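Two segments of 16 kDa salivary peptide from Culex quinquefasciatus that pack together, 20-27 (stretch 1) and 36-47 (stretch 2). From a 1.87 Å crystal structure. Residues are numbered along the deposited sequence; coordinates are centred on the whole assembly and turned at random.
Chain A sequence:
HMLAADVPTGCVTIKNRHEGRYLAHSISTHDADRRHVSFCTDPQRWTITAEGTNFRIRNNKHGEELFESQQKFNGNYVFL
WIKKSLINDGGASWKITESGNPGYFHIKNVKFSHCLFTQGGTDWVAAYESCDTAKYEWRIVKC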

# COMPACT_ATOMS: atom_id res chain seq x y z
N GLY A 20 5.33 10.33 7.58
CA GLY A 20 5.85 11.36 6.70
C GLY A 20 6.85 10.90 5.66
O GLY A 20 7.57 11.74 5.10
N ARG A 21 6.91 9.60 5.37
CA ARG A 21 7.80 9.09 4.34
C ARG A 21 7.00 8.29 3.30
O ARG A 21 5.83 7.98 3.49
CB ARG A 21 8.90 8.23 4.95
CG ARG A 21 9.82 8.98 5.91
CD ARG A 21 11.00 8.13 6.30
NE ARG A 21 10.64 7.06 7.21
CZ ARG A 21 11.28 5.89 7.27
NH1 ARG A 21 12.29 5.64 6.45
NH2 ARG A 21 10.90 4.96 8.15
N TYR A 22 7.67 7.97 2.19
CA TYR A 22 7.03 7.36 1.04
C TYR A 22 7.10 5.85 1.10
O TYR A 22 8.14 5.27 1.44
CB TYR A 22 7.69 7.86 -0.25
CG TYR A 22 7.44 9.32 -0.51
CD1 TYR A 22 8.26 10.29 0.04
CD2 TYR A 22 6.36 9.72 -1.27
CE1 TYR A 22 8.02 11.63 -0.19
CE2 TYR A 22 6.12 11.05 -1.51
CZ TYR A 22 6.94 12.01 -0.96
OH TYR A 22 6.69 13.34 -1.19
N LEU A 23 5.99 5.19 0.77
CA LEU A 23 6.00 3.75 0.63
C LEU A 23 6.96 3.35 -0.48
O LEU A 23 7.03 4.00 -1.53
CB LEU A 23 4.59 3.23 0.31
CG LEU A 23 4.35 1.72 0.47
CD1 LEU A 23 4.49 1.31 1.92
CD2 LEU A 23 2.98 1.35 -0.06
N ALA A 24 7.71 2.28 -0.26
CA ALA A 24 8.74 1.90 -1.21
C ALA A 24 9.00 0.40 -1.11
O ALA A 24 8.63 -0.24 -0.12
CB ALA A 24 10.04 2.69 -0.96
N HIS A 25 9.63 -0.13 -2.15
CA HIS A 25 10.17 -1.48 -2.08
C HIS A 25 11.29 -1.53 -1.05
O HIS A 25 11.87 -0.50 -0.68
CB HIS A 25 10.69 -1.94 -3.44
CG HIS A 25 11.99 -1.30 -3.82
ND1 HIS A 25 13.21 -1.75 -3.35
CD2 HIS A 25 12.27 -0.25 -4.64
CE1 HIS A 25 14.18 -1.00 -3.85
NE2 HIS A 25 13.63 -0.08 -4.63
N SER A 26 11.62 -2.74 -0.61
CA SER A 26 12.74 -2.95 0.30
C SER A 26 13.87 -3.67 -0.42
O SER A 26 13.67 -4.33 -1.44
CB SER A 26 12.32 -3.76 1.53
OG SER A 26 13.41 -3.93 2.42
N ILE A 27 15.08 -3.51 0.13
CA ILE A 27 16.22 -4.29 -0.32
C ILE A 27 16.14 -5.73 0.18
O ILE A 27 16.85 -6.60 -0.33
CB ILE A 27 17.54 -3.65 0.13
CG1 ILE A 27 17.59 -2.17 -0.25
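Stretch 2 36-47: HVSFCTDPQRWT

Stretch 2 meets stretch 1 first as a neighbouring strand and then, after a loop, as a second strand from which Trp46 reaches the carbonyl of Leu23. Its first part, His36 to Cys40, is extended and runs antiparallel to the strand 22-26, the two axes making an angle of 130° between their N-to-C directions and approaching to 4.3 Å. Thr41 to Gln44 form the loop, where Thr41 breaks the extended conformation with phi/psi of -75/-39°. Strand geometry resumes by Trp46, and the axis of 45-47 crosses that of 22-26 at 88°, 7.9 Å away at its closest.

The register is set by Tyr22 opposite Cys40 and Ala24 opposite Ser38, both hydrogen-bonded pairs. Tyr22 N gives to Cys40 O at 2.9 Å and Cys40 N to Tyr22 O at 2.8 Å; Ala24 N to Ser38 O and Ser38 N to Ala24 O are both 2.8 Å. The ladder slackens at its far end, where the bond from Ser26 N to His36 O is weak at 3.2 Å. The alternation of a strand puts the side chains of Tyr22, Ala24, Ser38 and Cys40 on one face of the sheet, and there Ala24 CB packs 4.0 Å from Cys40 CB.

Tyr22 has the largest covered area, 102 Å², and the loop supplies much of its setting. Pro43 lies over one face of its ring, with CA 3.8 Å from the ring centroid and only 11° off the normal, a CH-pi contact, while Thr41 O approaches the ring edge, 3.4 Å from Tyr22 CD1. The alpha C-H of Pro43 faces the ring, and its CG adds an apolar contact, 3.9 Å from Tyr22 CZ.

Leu23, with 94 Å² covered, is served by Trp46. The indole NE1 donates to Leu23 O at 2.9 Å, and Trp46 CZ2 comes within 3.5 Å of Leu23 CG, so one side chain satisfies a backbone carbonyl and packs against the same residue's apolar side chain. The oxygen of water 1 lies 2.9 Å from Leu23 O and 2.7 Å from Gln44 O, linking the loop to the strand.

Phe39, with 93 Å² covered, pairs with Leu23 across a non-hydrogen-bonded site, CA to CA 4.6 Å, from which the side chains diverge. Around it lie backbone atoms of stretch 1, among them Leu23 N, 3.9 Å from Phe39 CD1, and the side chain of Arg21: Phe39 CB lies over one face of the Arg21 guanidinium, 3.6 Å from Arg21 CZ, and Phe39 CD1 is 3.6 Å from Arg21 O. What can be read from the contact is that paired backbones set the strands together, while Pro43 and Trp46, beyond the first strand, add contacts to Tyr22 and Leu23.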

# COMPACT_ATOMS: atom_id res chain seq x y z
N HIS A 36 9.95 -7.52 0.77
CA HIS A 36 9.34 -6.71 1.85
C HIS A 36 9.03 -5.30 1.38
O HIS A 36 9.51 -4.92 0.32
CB HIS A 36 10.29 -6.71 3.05
CG HIS A 36 10.10 -7.86 3.97
ND1 HIS A 36 11.11 -8.73 4.28
CD2 HIS A 36 9.01 -8.28 4.66
CE1 HIS A 36 10.66 -9.64 5.12
NE2 HIS A 36 9.38 -9.39 5.36
N VAL A 37 8.25 -4.57 2.16
CA VAL A 37 7.95 -3.19 1.83
C VAL A 37 8.50 -2.29 2.93
O VAL A 37 8.59 -2.69 4.10
CB VAL A 37 6.44 -2.93 1.65
CG1 VAL A 37 5.92 -3.68 0.43
CG2 VAL A 37 5.69 -3.35 2.89
N SER A 38 8.85 -1.07 2.55
CA SER A 38 9.48 -0.16 3.49
C SER A 38 9.12 1.28 3.12
O SER A 38 8.16 1.53 2.38
CB SER A 38 11.00 -0.41 3.51
OG SER A 38 11.55 0.08 4.71
N PHE A 39 9.91 2.20 3.66
CA PHE A 39 9.69 3.64 3.41
C PHE A 39 10.98 4.26 2.89
O PHE A 39 12.04 3.67 3.03
CB PHE A 39 9.26 4.34 4.69
CG PHE A 39 7.85 4.07 5.14
CD1 PHE A 39 6.78 4.71 4.55
CD2 PHE A 39 7.61 3.19 6.18
CE1 PHE A 39 5.49 4.47 4.97
CE2 PHE A 39 6.31 2.94 6.60
CZ PHE A 39 5.26 3.58 6.00
N CYS A 40 10.85 5.43 2.26
CA CYS A 40 12.02 6.17 1.74
C CYS A 40 11.72 7.67 1.79
O CYS A 40 10.55 8.03 1.67
CB CYS A 40 12.37 5.74 0.32
SG CYS A 40 14.13 5.90 -0.09
N THR A 41 12.75 8.51 1.93
CA THR A 41 12.57 9.97 2.08
C THR A 41 12.20 10.55 0.73
O THR A 41 11.36 11.44 0.67
CB THR A 41 13.87 10.55 2.67
OG1 THR A 41 13.96 10.13 4.03
CG2 THR A 41 13.96 12.06 2.60
N ASP A 42 12.83 10.04 -0.31
CA ASP A 42 12.56 10.55 -1.66
C ASP A 42 11.33 9.83 -2.23
O ASP A 42 11.07 8.69 -1.83
N PRO A 43 10.57 10.46 -3.14
CA PRO A 43 9.39 9.83 -3.69
C PRO A 43 9.66 8.54 -4.48
O PRO A 43 10.40 8.59 -5.43
CB PRO A 43 8.81 10.90 -4.59
CG PRO A 43 9.33 12.19 -4.01
CD PRO A 43 10.73 11.84 -3.59
N GLN A 44 9.04 7.43 -4.09
CA GLN A 44 9.19 6.15 -4.84
C GLN A 44 7.90 5.93 -5.63
O GLN A 44 6.84 6.15 -5.09
CB GLN A 44 9.62 5.05 -3.88
CG GLN A 44 11.09 4.66 -3.98
CD GLN A 44 11.89 5.55 -4.89
N ARG A 45 7.99 5.48 -6.88
CA ARG A 45 6.82 5.40 -7.78
C ARG A 45 6.06 4.08 -7.74
O ARG A 45 6.69 3.03 -7.56
CB ARG A 45 7.25 5.82 -9.18
CG ARG A 45 7.63 7.29 -9.27
CD ARG A 45 8.75 7.57 -10.24
NE ARG A 45 8.25 7.94 -11.55
CZ ARG A 45 7.97 9.18 -11.92
NH1 ARG A 45 8.14 10.18 -11.08
NH2 ARG A 45 7.53 9.42 -13.14
N TRP A 46 4.74 4.15 -7.77
CA TRP A 46 3.87 2.98 -7.85
C TRP A 46 2.92 3.14 -9.02
O TRP A 46 2.80 4.22 -9.61
CB TRP A 46 3.08 2.79 -6.55
CG TRP A 46 3.93 2.62 -5.34
CD1 TRP A 46 4.63 3.59 -4.68
CD2 TRP A 46 4.17 1.40 -4.63
NE1 TRP A 46 5.29 3.04 -3.60
CE2 TRP A 46 5.03 1.70 -3.56
CE3 TRP A 46 3.74 0.08 -4.80
CZ2 TRP A 46 5.46 0.74 -2.66
CZ3 TRP A 46 4.17 -0.87 -3.91
CH2 TRP A 46 5.03 -0.55 -2.85
N THR A 47 2.23 2.06 -9.38
CA THR A 47 1.19 2.12 -10.40
C THR A 47 -0.11 1.58 -9.82
O THR A 47 -0.17 0.44 -9.36
CB THR A 47 1.57 1.36 -11.67
OG1 THR A 47 2.67 2.02 -12.30
CG2 THR A 47 0.41 1.34 -12.63
O HOH W 1 5.67 6.29 -2.64